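Local coordinates for archaeal flagellar ATP-binding protein FlaH (Methanocaldococcus jannaschii DSM 2661, PDB 4WIA), which probably binds ATP and magnesium as a component of the archaellum, the archaeal flagellum, and is thought to have a regulatory role in its assembly, at residues K40-Q45 with I71-S76; R46-F51 with V58-T63; Y79-K84 with G88-I93. All coordinates share one frame; numbering follows the deposited sequence.

Interaction 1 (K40-Q45 with I71-S76); sequences KSVLCQ and IKQMNS. With SO4 (sulfate ion), chain E; SO4 (sulfate ion), chain F.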
ATOM      1  N   LYS A  40      19.591  15.323  -9.558  1.00 48.95           N
ATOM      2  CA  LYS A  40      20.013  14.125  -8.819  1.00 46.78           C
ATOM      3  C   LYS A  40      19.252  13.959  -7.525  1.00 43.47           C
ATOM      4  O   LYS A  40      18.802  12.872  -7.173  1.00 42.58           O
ATOM      5  CB  LYS A  40      21.533  14.197  -8.507  1.00 47.40           C
ATOM      6  CG  LYS A  40      22.432  14.402  -9.730  1.00 50.38           C
ATOM      7  CD  LYS A  40      23.934  14.267  -9.394  1.00 51.52           C
ATOM      8  CE  LYS A  40      24.448  15.338  -8.457  1.00 50.37           C
ATOM      9  NZ  LYS A  40      24.287  16.689  -9.035  1.00 52.98           N
ATOM     10  N   SER A  41      19.153  15.057  -6.793  1.00 44.37           N
ATOM     11  CA  SER A  41      18.490  15.071  -5.511  1.00 43.94           C
ATOM     12  C   SER A  41      17.009  14.735  -5.641  1.00 40.56           C
ATOM     13  O   SER A  41      16.483  13.874  -4.955  1.00 40.92           O
ATOM     14  CB  SER A  41      18.656  16.477  -4.865  1.00 48.58           C
ATOM     15  OG  SER A  41      19.968  16.645  -4.323  1.00 48.22           O
ATOM     16  N   VAL A  42      16.337  15.387  -6.553  1.00 43.23           N
ATOM     17  CA  VAL A  42      14.893  15.085  -6.758  1.00 43.72           C
ATOM     18  C   VAL A  42      14.653  13.621  -7.119  1.00 42.37           C
ATOM     19  O   VAL A  42      13.731  12.995  -6.650  1.00 40.86           O
ATOM     20  CB  VAL A  42      14.277  16.009  -7.809  1.00 46.62           C
ATOM     21  CG1 VAL A  42      12.903  15.531  -8.176  1.00 50.15           C
ATOM     22  CG2 VAL A  42      14.187  17.416  -7.267  1.00 48.56           C
ATOM     23  N   LEU A  43      15.576  13.041  -7.871  1.00 43.07           N
ATOM     24  CA  LEU A  43      15.475  11.636  -8.200  1.00 42.48           C
ATOM     25  C   LEU A  43      15.617  10.784  -6.982  1.00 42.59           C
ATOM     26  O   LEU A  43      14.872   9.816  -6.832  1.00 40.58           O
ATOM     27  CB  LEU A  43      16.559  11.285  -9.175  1.00 49.10           C
ATOM     28  CG  LEU A  43      16.378  10.070 -10.041  1.00 55.49           C
ATOM     29  CD1 LEU A  43      15.077  10.144 -10.841  1.00 56.98           C
ATOM     30  CD2 LEU A  43      17.570   9.934 -10.978  1.00 59.16           C
ATOM     31  N   CYS A  44      16.560  11.146  -6.071  1.00 41.38           N
ATOM     32  CA  CYS A  44      16.713  10.397  -4.812  1.00 38.72           C
ATOM     33  C   CYS A  44      15.487  10.502  -3.993  1.00 37.23           C
ATOM     34  O   CYS A  44      15.084   9.572  -3.341  1.00 35.90           O
ATOM     35  CB  CYS A  44      17.910  10.952  -3.968  1.00 43.10           C
ATOM     36  SG  CYS A  44      19.524  10.584  -4.685  1.00 42.01           S
ATOM     37  N   GLN A  45      14.888  11.684  -4.030  1.00 40.20           N
ATOM     38  CA  GLN A  45      13.660  11.979  -3.258  1.00 41.46           C
ATOM     39  C   GLN A  45      12.459  11.188  -3.745  1.00 39.09           C
ATOM     40  O   GLN A  45      11.733  10.628  -2.930  1.00 36.89           O
ATOM     41  CB  GLN A  45      13.406  13.471  -3.295  1.00 42.76           C
ATOM     42  CG  GLN A  45      14.363  14.199  -2.395  1.00 42.57           C
ATOM     43  CD  GLN A  45      14.616  15.642  -2.766  1.00 50.26           C
ATOM     44  OE1 GLN A  45      13.855  16.287  -3.506  1.00 50.83           O
ATOM     45  NE2 GLN A  45      15.706  16.194  -2.186  1.00 57.84           N
ATOM     46  N   ILE A  71      11.999  18.689   4.825  1.00 49.42           N
ATOM     47  CA  ILE A  71      10.571  18.543   4.920  1.00 52.47           C
ATOM     48  C   ILE A  71       9.855  19.486   3.927  1.00 56.70           C
ATOM     49  O   ILE A  71       8.906  19.070   3.254  1.00 57.56           O
ATOM     50  CB  ILE A  71      10.101  18.785   6.339  1.00 57.31           C
ATOM     51  CG1 ILE A  71      10.530  17.617   7.219  1.00 56.38           C
ATOM     52  CG2 ILE A  71       8.581  18.961   6.407  1.00 61.29           C
ATOM     53  CD1 ILE A  71      10.581  18.010   8.674  1.00 61.33           C
ATOM     54  N   LYS A  72      10.317  20.735   3.827  1.00 53.52           N
ATOM     55  CA  LYS A  72       9.720  21.651   2.898  1.00 55.67           C
ATOM     56  C   LYS A  72       9.910  21.174   1.466  1.00 55.11           C
ATOM     57  O   LYS A  72       8.991  21.301   0.669  1.00 54.89           O
ATOM     58  CB  LYS A  72      10.289  23.067   2.991  1.00 58.14           C
ATOM     59  CG  LYS A  72      10.335  23.578   4.396  1.00 60.54           C
ATOM     60  CD  LYS A  72      10.164  25.053   4.451  1.00 64.46           C
ATOM     61  CE  LYS A  72      11.425  25.863   4.548  1.00 65.59           C
ATOM     62  NZ  LYS A  72      11.074  27.139   5.233  1.00 69.91           N
ATOM     63  N   GLN A  73      11.119  20.722   1.141  1.00 49.67           N
ATOM     64  CA  GLN A  73      11.428  20.311  -0.202  1.00 51.08           C
ATOM     65  C   GLN A  73      10.573  19.088  -0.592  1.00 49.09           C
ATOM     66  O   GLN A  73       9.943  19.088  -1.647  1.00 48.55           O
ATOM     67  CB  GLN A  73      12.889  19.962  -0.330  1.00 48.59           C
ATOM     68  CG  GLN A  73      13.187  19.045  -1.492  1.00 49.03           C
ATOM     69  CD  GLN A  73      13.110  19.738  -2.826  1.00 51.52           C
ATOM     70  OE1 GLN A  73      12.812  20.918  -2.889  1.00 57.96           O
ATOM     71  NE2 GLN A  73      13.405  19.025  -3.904  1.00 51.53           N
HETATM   72  N   MSE A  74      10.456  18.126   0.326  1.00 46.72           N
HETATM   73  CA  MSE A  74       9.560  16.994   0.127  1.00 45.38           C
HETATM   74  C   MSE A  74       8.113  17.460   0.020  1.00 46.62           C
HETATM   75  O   MSE A  74       7.370  17.049  -0.863  1.00 52.98           O
HETATM   76  CB  MSE A  74       9.689  15.943   1.212  1.00 40.99           C
HETATM   77  CG  MSE A  74      11.072  15.403   1.181  1.00 40.33           C
HETATM   78 SE   MSE A  74      11.441  14.257  -0.365  1.00 43.41          SE
HETATM   79  CE  MSE A  74      10.725  12.569   0.326  1.00 34.84           C
ATOM     80  N   ASN A  75       7.681  18.359   0.864  1.00 47.16           N
ATOM     81  CA  ASN A  75       6.319  18.829   0.775  1.00 49.18           C
ATOM     82  C   ASN A  75       6.042  19.552  -0.558  1.00 51.01           C
ATOM     83  O   ASN A  75       4.941  19.462  -1.121  1.00 50.78           O
ATOM     84  CB  ASN A  75       6.023  19.777   1.939  1.00 52.08           C
ATOM     85  CG  ASN A  75       4.626  20.296   1.878  1.00 55.41           C
ATOM     86  OD1 ASN A  75       4.404  21.450   1.552  1.00 62.10           O
ATOM     87  ND2 ASN A  75       3.684  19.462   2.213  1.00 53.46           N
ATOM     88  N   SER A  76       7.056  20.259  -1.059  1.00 51.46           N
ATOM     89  CA  SER A  76       6.913  21.063  -2.265  1.00 52.50           C
ATOM     90  C   SER A  76       6.679  20.147  -3.475  1.00 52.00           C
ATOM     91  O   SER A  76       6.007  20.531  -4.390  1.00 51.69           O
ATOM     92  CB  SER A  76       8.149  21.909  -2.533  1.00 53.27           C
ATOM     93  OG  SER A  76       9.251  21.084  -2.930  1.00 52.41           O
TER
HETATM   94  S   SO4 E 302      20.817  18.353  -8.371  1.00 51.18           S
HETATM   95  O1  SO4 E 302      21.441  17.707  -9.579  1.00 43.92           O
HETATM   96  O2  SO4 E 302      19.549  18.959  -8.758  1.00 53.41           O
HETATM   97  O3  SO4 E 302      20.430  17.436  -7.268  1.00 42.03           O
HETATM   98  O4  SO4 E 302      21.842  19.350  -8.073  1.00 49.09           O
HETATM   99  S   SO4 F 303      25.587  18.598  -6.334  1.00 62.41           S
HETATM  100  O1  SO4 F 303      25.599  18.361  -7.786  1.00 62.14           O
HETATM  101  O2  SO4 F 303      24.555  19.541  -5.799  1.00 54.89           O
HETATM  102  O3  SO4 F 303      26.923  19.230  -6.160  1.00 67.10           O
HETATM  103  O4  SO4 F 303      25.447  17.338  -5.508  1.00 53.64           O

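Interaction 2 (R46-F51 with V58-T63); sequences RLAYGF and VTYVST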
ATOM      1  N   ARG A  46      12.302  11.099  -5.075  1.00 36.93           N
ATOM      2  CA  ARG A  46      11.254  10.255  -5.676  1.00 38.10           C
ATOM      3  C   ARG A  46      11.461   8.789  -5.290  1.00 35.00           C
ATOM      4  O   ARG A  46      10.496   8.067  -4.939  1.00 33.49           O
ATOM      5  CB  ARG A  46      11.250  10.391  -7.199  1.00 37.91           C
ATOM      6  CG  ARG A  46      10.550   9.250  -7.956  1.00 37.94           C
ATOM      7  CD  ARG A  46       9.046   9.245  -7.688  1.00 37.06           C
ATOM      8  NE  ARG A  46       8.351   8.160  -8.389  1.00 38.99           N
ATOM      9  CZ  ARG A  46       8.266   6.899  -7.973  1.00 38.46           C
ATOM     10  NH1 ARG A  46       8.880   6.503  -6.872  1.00 35.91           N
ATOM     11  NH2 ARG A  46       7.560   6.029  -8.665  1.00 37.05           N
ATOM     12  N   LEU A  47      12.704   8.337  -5.395  1.00 33.48           N
ATOM     13  CA  LEU A  47      12.969   6.931  -5.031  1.00 33.22           C
ATOM     14  C   LEU A  47      12.665   6.684  -3.567  1.00 34.16           C
ATOM     15  O   LEU A  47      12.007   5.711  -3.209  1.00 32.84           O
ATOM     16  CB  LEU A  47      14.408   6.577  -5.365  1.00 33.80           C
ATOM     17  CG  LEU A  47      14.619   6.494  -6.880  1.00 36.97           C
ATOM     18  CD1 LEU A  47      16.091   6.382  -7.222  1.00 37.46           C
ATOM     19  CD2 LEU A  47      13.846   5.320  -7.496  1.00 37.57           C
ATOM     20  N   ALA A  48      13.139   7.593  -2.696  1.00 36.54           N
ATOM     21  CA  ALA A  48      12.874   7.464  -1.275  1.00 36.33           C
ATOM     22  C   ALA A  48      11.396   7.439  -0.953  1.00 36.62           C
ATOM     23  O   ALA A  48      10.928   6.590  -0.212  1.00 37.92           O
ATOM     24  CB  ALA A  48      13.562   8.591  -0.506  1.00 38.84           C
ATOM     25  N   TYR A  49      10.627   8.363  -1.526  1.00 37.85           N
ATOM     26  CA  TYR A  49       9.164   8.337  -1.321  1.00 36.37           C
ATOM     27  C   TYR A  49       8.509   7.051  -1.792  1.00 36.61           C
ATOM     28  O   TYR A  49       7.652   6.509  -1.103  1.00 40.84           O
ATOM     29  CB  TYR A  49       8.527   9.543  -1.991  1.00 37.61           C
ATOM     30  CG  TYR A  49       7.065   9.768  -1.624  1.00 37.19           C
ATOM     31  CD1 TYR A  49       6.720  10.196  -0.370  1.00 36.82           C
ATOM     32  CD2 TYR A  49       6.044   9.509  -2.530  1.00 38.70           C
ATOM     33  CE1 TYR A  49       5.408  10.365  -0.020  1.00 37.29           C
ATOM     34  CE2 TYR A  49       4.705   9.700  -2.191  1.00 39.50           C
ATOM     35  CZ  TYR A  49       4.402  10.128  -0.942  1.00 39.38           C
ATOM     36  OH  TYR A  49       3.114  10.303  -0.635  1.00 42.96           O
ATOM     37  N   GLY A  50       8.895   6.557  -2.978  1.00 38.96           N
ATOM     38  CA  GLY A  50       8.407   5.247  -3.474  1.00 38.64           C
ATOM     39  C   GLY A  50       8.670   4.092  -2.509  1.00 38.69           C
ATOM     40  O   GLY A  50       7.763   3.402  -2.113  1.00 37.42           O
ATOM     41  N   PHE A  51       9.939   3.915  -2.109  1.00 36.83           N
ATOM     42  CA  PHE A  51      10.280   2.893  -1.137  1.00 36.14           C
ATOM     43  C   PHE A  51       9.436   3.033   0.138  1.00 37.67           C
ATOM     44  O   PHE A  51       8.854   2.061   0.627  1.00 37.41           O
ATOM     45  CB  PHE A  51      11.774   3.003  -0.746  1.00 36.88           C
ATOM     46  CG  PHE A  51      12.743   2.568  -1.822  1.00 35.10           C
ATOM     47  CD1 PHE A  51      12.640   1.333  -2.390  1.00 36.81           C
ATOM     48  CD2 PHE A  51      13.771   3.381  -2.213  1.00 37.04           C
ATOM     49  CE1 PHE A  51      13.531   0.930  -3.341  1.00 36.16           C
ATOM     50  CE2 PHE A  51      14.688   2.998  -3.170  1.00 36.04           C
ATOM     51  CZ  PHE A  51      14.530   1.777  -3.781  1.00 35.95           C
ATOM     52  N   VAL A  58      14.049   3.879   4.947  1.00 37.10           N
ATOM     53  CA  VAL A  58      15.056   4.599   4.251  1.00 36.79           C
ATOM     54  C   VAL A  58      15.888   5.431   5.240  1.00 39.34           C
ATOM     55  O   VAL A  58      15.331   6.061   6.140  1.00 38.43           O
ATOM     56  CB  VAL A  58      14.411   5.540   3.221  1.00 37.79           C
ATOM     57  CG1 VAL A  58      15.467   6.378   2.531  1.00 39.73           C
ATOM     58  CG2 VAL A  58      13.646   4.749   2.180  1.00 40.45           C
ATOM     59  N   THR A  59      17.197   5.472   5.018  1.00 38.20           N
ATOM     60  CA  THR A  59      18.046   6.468   5.576  1.00 39.38           C
ATOM     61  C   THR A  59      18.453   7.439   4.483  1.00 39.29           C
ATOM     62  O   THR A  59      18.934   7.016   3.412  1.00 42.44           O
ATOM     63  CB  THR A  59      19.337   5.854   6.145  1.00 41.37           C
ATOM     64  OG1 THR A  59      19.000   5.047   7.270  1.00 41.96           O
ATOM     65  CG2 THR A  59      20.334   6.953   6.630  1.00 41.84           C
ATOM     66  N   TYR A  60      18.302   8.737   4.747  1.00 37.78           N
ATOM     67  CA  TYR A  60      18.705   9.737   3.776  1.00 38.02           C
ATOM     68  C   TYR A  60      19.749  10.642   4.411  1.00 39.28           C
ATOM     69  O   TYR A  60      19.421  11.379   5.319  1.00 43.63           O
ATOM     70  CB  TYR A  60      17.472  10.513   3.309  1.00 39.02           C
ATOM     71  CG  TYR A  60      17.644  11.329   2.028  1.00 37.03           C
ATOM     72  CD1 TYR A  60      18.570  12.335   1.940  1.00 38.61           C
ATOM     73  CD2 TYR A  60      16.852  11.089   0.924  1.00 37.13           C
ATOM     74  CE1 TYR A  60      18.754  13.077   0.799  1.00 39.99           C
ATOM     75  CE2 TYR A  60      16.995  11.843  -0.239  1.00 35.41           C
ATOM     76  CZ  TYR A  60      17.926  12.826  -0.309  1.00 40.37           C
ATOM     77  OH  TYR A  60      18.114  13.604  -1.442  1.00 41.67           O
ATOM     78  N   VAL A  61      20.980  10.621   3.890  1.00 38.41           N
ATOM     79  CA  VAL A  61      22.055  11.419   4.382  1.00 40.85           C
ATOM     80  C   VAL A  61      22.272  12.531   3.366  1.00 43.22           C
ATOM     81  O   VAL A  61      22.638  12.257   2.237  1.00 45.94           O
ATOM     82  CB  VAL A  61      23.349  10.596   4.508  1.00 44.40           C
ATOM     83  CG1 VAL A  61      24.518  11.437   5.072  1.00 44.98           C
ATOM     84  CG2 VAL A  61      23.130   9.368   5.364  1.00 43.25           C
ATOM     85  N   SER A  62      22.078  13.773   3.795  1.00 43.85           N
ATOM     86  CA  SER A  62      22.187  14.940   2.951  1.00 44.89           C
ATOM     87  C   SER A  62      23.360  15.857   3.409  1.00 46.98           C
ATOM     88  O   SER A  62      23.398  16.274   4.541  1.00 47.86           O
ATOM     89  CB  SER A  62      20.902  15.777   3.052  1.00 43.26           C
ATOM     90  OG  SER A  62      21.014  16.983   2.313  1.00 43.71           O
ATOM     91  N   THR A  63      24.215  16.239   2.474  1.00 48.69           N
ATOM     92  CA  THR A  63      25.183  17.281   2.680  1.00 51.06           C
ATOM     93  C   THR A  63      24.657  18.664   2.383  1.00 55.53           C
ATOM     94  O   THR A  63      25.430  19.600   2.356  1.00 57.07           O
ATOM     95  CB  THR A  63      26.386  17.046   1.748  1.00 53.14           C
ATOM     96  OG1 THR A  63      25.953  16.909   0.386  1.00 52.16           O
ATOM     97  CG2 THR A  63      27.080  15.769   2.145  1.00 52.98           C
TER

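Interaction 3 (Y79-K84 with G88-I93); sequences YSINKK and GALLYI. With SO4 (sulfate ion), chain G; SO4 (sulfate ion), chain J.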
ATOM      1  N   TYR A  79       5.662  14.883  -1.868  1.00 50.27           N
ATOM      2  CA  TYR A  79       6.168  13.640  -1.389  1.00 46.06           C
ATOM      3  C   TYR A  79       6.278  13.784   0.108  1.00 49.64           C
ATOM      4  O   TYR A  79       7.343  13.472   0.670  1.00 50.73           O
ATOM      5  CB  TYR A  79       7.601  13.375  -1.899  1.00 45.18           C
ATOM      6  CG  TYR A  79       7.787  13.118  -3.357  1.00 45.62           C
ATOM      7  CD1 TYR A  79       6.772  12.550  -4.135  1.00 47.31           C
ATOM      8  CD2 TYR A  79       8.970  13.477  -3.988  1.00 44.91           C
ATOM      9  CE1 TYR A  79       6.955  12.291  -5.469  1.00 44.73           C
ATOM     10  CE2 TYR A  79       9.144  13.272  -5.350  1.00 44.00           C
ATOM     11  CZ  TYR A  79       8.132  12.667  -6.075  1.00 43.76           C
ATOM     12  OH  TYR A  79       8.281  12.471  -7.430  1.00 43.70           O
ATOM     13  N   SER A  80       5.228  14.191   0.791  1.00 50.57           N
ATOM     14  CA  SER A  80       5.409  14.554   2.170  1.00 53.95           C
ATOM     15  C   SER A  80       5.709  13.313   3.070  1.00 54.31           C
ATOM     16  O   SER A  80       5.168  12.230   2.903  1.00 49.23           O
ATOM     17  CB  SER A  80       4.262  15.446   2.663  1.00 60.84           C
ATOM     18  OG  SER A  80       3.160  14.650   3.058  1.00 62.25           O
ATOM     19  N   ILE A  81       6.675  13.476   3.983  1.00 54.66           N
ATOM     20  CA  ILE A  81       7.199  12.332   4.751  1.00 46.57           C
ATOM     21  C   ILE A  81       7.217  12.554   6.267  1.00 52.15           C
ATOM     22  O   ILE A  81       8.013  11.951   6.984  1.00 53.46           O
ATOM     23  CB  ILE A  81       8.569  11.955   4.251  1.00 43.16           C
ATOM     24  CG1 ILE A  81       9.495  13.165   3.958  1.00 41.90           C
ATOM     25  CG2 ILE A  81       8.416  11.115   2.962  1.00 40.66           C
ATOM     26  CD1 ILE A  81       9.819  14.097   5.102  1.00 45.75           C
ATOM     27  N   ASN A  82       6.304  13.392   6.755  1.00 53.41           N
ATOM     28  CA  ASN A  82       6.219  13.716   8.159  1.00 53.28           C
ATOM     29  C   ASN A  82       5.992  12.525   9.040  1.00 50.49           C
ATOM     30  O   ASN A  82       6.664  12.345  10.049  1.00 47.41           O
ATOM     31  CB  ASN A  82       5.052  14.693   8.374  1.00 59.83           C
ATOM     32  CG  ASN A  82       5.225  15.948   7.582  1.00 65.02           C
ATOM     33  OD1 ASN A  82       4.449  16.255   6.649  1.00 77.86           O
ATOM     34  ND2 ASN A  82       6.270  16.675   7.902  1.00 77.27           N
ATOM     35  N   LYS A  83       4.975  11.755   8.715  1.00 49.66           N
ATOM     36  CA  LYS A  83       4.674  10.577   9.503  1.00 51.54           C
ATOM     37  C   LYS A  83       5.774   9.541   9.462  1.00 46.95           C
ATOM     38  O   LYS A  83       5.984   8.830  10.455  1.00 48.76           O
ATOM     39  CB  LYS A  83       3.350   9.941   9.125  1.00 56.18           C
ATOM     40  CG  LYS A  83       2.210  10.672   9.787  1.00 63.33           C
ATOM     41  CD  LYS A  83       0.961   9.834   9.852  1.00 72.12           C
ATOM     42  CE  LYS A  83       0.012  10.392  10.891  1.00 84.03           C
ATOM     43  NZ  LYS A  83      -1.239   9.590  10.921  1.00 97.84           N
ATOM     44  N   LYS A  84       6.458   9.447   8.348  1.00 44.24           N
ATOM     45  CA  LYS A  84       7.507   8.475   8.204  1.00 45.01           C
ATOM     46  C   LYS A  84       8.714   8.894   9.074  1.00 45.74           C
ATOM     47  O   LYS A  84       9.368   8.038   9.658  1.00 46.77           O
ATOM     48  CB  LYS A  84       7.927   8.350   6.749  1.00 43.73           C
ATOM     49  CG  LYS A  84       6.845   7.817   5.800  1.00 42.77           C
ATOM     50  CD  LYS A  84       6.616   6.335   6.010  1.00 43.62           C
ATOM     51  CE  LYS A  84       5.570   5.783   5.079  1.00 46.15           C
ATOM     52  NZ  LYS A  84       5.442   4.294   5.201  1.00 47.67           N
ATOM     53  N   GLY A  88      10.226   6.828  12.642  1.00 49.85           N
ATOM     54  CA  GLY A  88      11.529   6.300  12.332  1.00 44.96           C
ATOM     55  C   GLY A  88      11.635   5.488  11.045  1.00 46.52           C
ATOM     56  O   GLY A  88      12.737   5.087  10.668  1.00 47.14           O
ATOM     57  N   ALA A  89      10.532   5.289  10.320  1.00 43.89           N
ATOM     58  CA  ALA A  89      10.590   4.732   9.005  1.00 39.73           C
ATOM     59  C   ALA A  89      11.556   5.434   8.080  1.00 39.09           C
ATOM     60  O   ALA A  89      12.323   4.752   7.330  1.00 38.74           O
ATOM     61  CB  ALA A  89       9.234   4.725   8.389  1.00 41.61           C
ATOM     62  N   LEU A  90      11.576   6.750   8.148  1.00 40.07           N
ATOM     63  CA  LEU A  90      12.608   7.557   7.470  1.00 40.75           C
ATOM     64  C   LEU A  90      13.561   8.151   8.518  1.00 43.93           C
ATOM     65  O   LEU A  90      13.130   8.828   9.442  1.00 43.49           O
ATOM     66  CB  LEU A  90      11.955   8.695   6.680  1.00 43.45           C
ATOM     67  CG  LEU A  90      12.873   9.772   6.079  1.00 43.30           C
ATOM     68  CD1 LEU A  90      13.911   9.127   5.187  1.00 43.89           C
ATOM     69  CD2 LEU A  90      12.134  10.864   5.309  1.00 44.18           C
ATOM     70  N   LEU A  91      14.880   7.883   8.377  1.00 40.22           N
ATOM     71  CA  LEU A  91      15.883   8.446   9.217  1.00 38.41           C
ATOM     72  C   LEU A  91      16.639   9.411   8.352  1.00 39.63           C
ATOM     73  O   LEU A  91      17.287   9.037   7.358  1.00 40.24           O
ATOM     74  CB  LEU A  91      16.837   7.336   9.701  1.00 39.93           C
ATOM     75  CG  LEU A  91      18.109   7.705  10.413  1.00 39.62           C
ATOM     76  CD1 LEU A  91      17.789   8.426  11.737  1.00 38.52           C
ATOM     77  CD2 LEU A  91      18.974   6.475  10.641  1.00 39.87           C
ATOM     78  N   TYR A  92      16.538  10.682   8.714  1.00 41.46           N
ATOM     79  CA  TYR A  92      17.118  11.761   7.943  1.00 41.38           C
ATOM     80  C   TYR A  92      18.352  12.314   8.670  1.00 43.52           C
ATOM     81  O   TYR A  92      18.270  12.691   9.807  1.00 45.03           O
ATOM     82  CB  TYR A  92      16.082  12.891   7.727  1.00 39.89           C
ATOM     83  CG  TYR A  92      16.623  13.954   6.825  1.00 39.13           C
ATOM     84  CD1 TYR A  92      16.704  13.739   5.477  1.00 36.67           C
ATOM     85  CD2 TYR A  92      17.181  15.117   7.329  1.00 40.48           C
ATOM     86  CE1 TYR A  92      17.254  14.690   4.630  1.00 38.07           C
ATOM     87  CE2 TYR A  92      17.740  16.093   6.492  1.00 42.76           C
ATOM     88  CZ  TYR A  92      17.759  15.855   5.130  1.00 40.85           C
ATOM     89  OH  TYR A  92      18.309  16.793   4.283  1.00 44.63           O
ATOM     90  N   ILE A  93      19.492  12.381   7.972  1.00 45.24           N
ATOM     91  CA  ILE A  93      20.765  12.737   8.579  1.00 43.57           C
ATOM     92  C   ILE A  93      21.377  13.951   7.889  1.00 44.27           C
ATOM     93  O   ILE A  93      22.017  13.825   6.821  1.00 44.01           O
ATOM     94  CB  ILE A  93      21.743  11.589   8.428  1.00 43.49           C
ATOM     95  CG1 ILE A  93      21.129  10.300   8.999  1.00 43.41           C
ATOM     96  CG2 ILE A  93      23.087  11.939   9.134  1.00 45.64           C
ATOM     97  CD1 ILE A  93      20.930  10.314  10.502  1.00 44.41           C
TER
HETATM   98  S   SO4 G 304       2.253  13.323   6.210  1.00 79.19           S
HETATM   99  O1  SO4 G 304       3.286  13.910   5.395  1.00 58.33           O
HETATM  100  O2  SO4 G 304       1.255  12.757   5.350  1.00 73.65           O
HETATM  101  O3  SO4 G 304       1.679  14.337   7.068  1.00 70.27           O
HETATM  102  O4  SO4 G 304       2.644  12.174   6.976  1.00 76.23           O
HETATM  103  S   SO4 J 301       4.541   2.535   8.328  1.00 45.14           S
HETATM  104  O1  SO4 J 301       3.281   2.422   9.135  1.00 33.10           O
HETATM  105  O2  SO4 J 301       4.466   1.597   7.152  1.00 47.09           O
HETATM  106  O3  SO4 J 301       4.946   3.824   7.806  1.00 36.72           O
HETATM  107  O4  SO4 J 301       5.610   2.036   9.277  1.00 53.41           O

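Interaction 1 (K40-Q45 with I71-S76)
Val42 and Gln45 of segment 40-45 meet Gln73 and the selenomethionine Met74 of segment 71-76, and the two helices cross steeply. At the start of the first helix, Lys40 faces two sulfate ions, probably from the crystallisation liquor. Its backbone N donates to O1 of sulfate E at 3.0 Å, and its chain bends twice near the end, which brings NZ to the same oxygen and to sulfate F. Ser41 N adds a bond to O3 of sulfate E at 2.7 Å. Val42 lays CG2 against Gln73 NE2 at 3.8 Å. One turn on, Gln45 OE1 accepts a nearly straight hydrogen bond from Gln73 NE2 at 2.8 Å. The acceptor lies close to the amide plane of Gln73, yet the two amides are turned 67° apart. Nearer the backbone, Gln45 CG and CB rest on the selenium, with CG 3.6 Å from Met74 SE. Replacing Gln45 by alanine would probably leave Gln73 NE2 without this acceptor and take away part of the packing on Met74. Backbone amides and a lysine gathered round an anion at a helix start mark the Walker A P-loop, consistent with ATP binding as in relatives.

Interaction 2 (R46-F51 with V58-T63)
Asp127 OD2 is gripped by two hydroxyls, that of Ser41 and that of Tyr60, whose ring also meets Ala48. Through Asp127, strand 58-62 and the start of helix 40-53 are both held to strand 123-127, at whose end P-loop NTPases commonly carry the Walker B aspartate, so Tyr60 probably helps to position this residue. Across the contact the Tyr60 ring offers its edge. Ala48 CB lies near the ring plane, 4.4 Å from Tyr60 CD2.

Segment 46-51 runs nearly antiparallel to the strand, at 159°, with the short axes 9.5 Å apart. It is part of helix 40-53, the helix of the beta-alpha-beta crossover between parallel strands 29-33 and 58-62 in the P-loop NTPase fold. Those two strands are not neighbours in the sheet, for strands 123-127 and 158-163 lie between them.

Val58 fills the other half of the contact. Its CG1 stands anti to the backbone N (chi1 176°), and its two methyls divide the work. CG1 meets Ala48 CB at 4.2 Å. CG2 packs on Phe51 CB at 3.9 Å and lies 4.1 Å from Ala48 O. No hydrogen bond crosses between the segments, and the four touching residues are all buried. Strand 123-127 extends the apolar layer: Ile125 touches Ala48 and Tyr60, and Val123 touches Phe51.

Interaction 3 (Y79-K84 with G88-I93)
Lys84 O accepts a nearly straight hydrogen bond from Leu90 N at 3.0 Å, although the donor stands 63° out of the carbonyl plane. Ser87 OG is bonded to the same oxygen. The helix ends at Ser87, and Gly88, with positive phi (80°), turns the chain toward strand 90-94; a side chain there would jam against the preceding carbonyl. With CG anti to the backbone N (chi1 171°), Leu90 sends CD2 to Ile81 CG1 at 3.8 Å, near CB and CD1 as well. Lys84 CB packs beside Leu90 CB at 4.0 Å. Further along, Lys84 CD lies 3.9 Å from Ala89 CB. The lysine end then leads away, and NZ bonds to O3 of sulfate J at 2.7 Å, to Leu52 O and to Ser12 OG of the second subunit. Sulfate G sits at the start of the helix, where Lys83 N bonds to its O4 at 2.9 Å. The contact joins the end of helix 82-87 to strand 90-94, an outermost strand of this chain's sheet. Strand 58-62 lies beside it, with Val58 on Leu90, while Ile81 packs against Tyr49 and Leu52 of helix 40-53 and Met74 of helix 67-76.

In the fold
The three contacts share one P-loop NTPase domain. Interactions 1 and 2 both use helix 40-53, and their centres are about 9 Å apart. Along the chain, interaction 2 opens and closes within the span of interaction 1, and interaction 3 follows both. Interaction 3 lies about 9 Å from interaction 2 and about 12 Å from interaction 1, centre to centre. Strands 58-62 and 90-94 are parallel neighbours, joined by probable backbone hydrogen bonds between Tyr60 and Leu91 and between Tyr60 and Ile93. The backbone of Met74 probably hydrogen-bonds Tyr79, joining interaction 1 to interaction 3. The three contacts together connect the probable nucleotide site to the sheet edge, where the second subunit comes close.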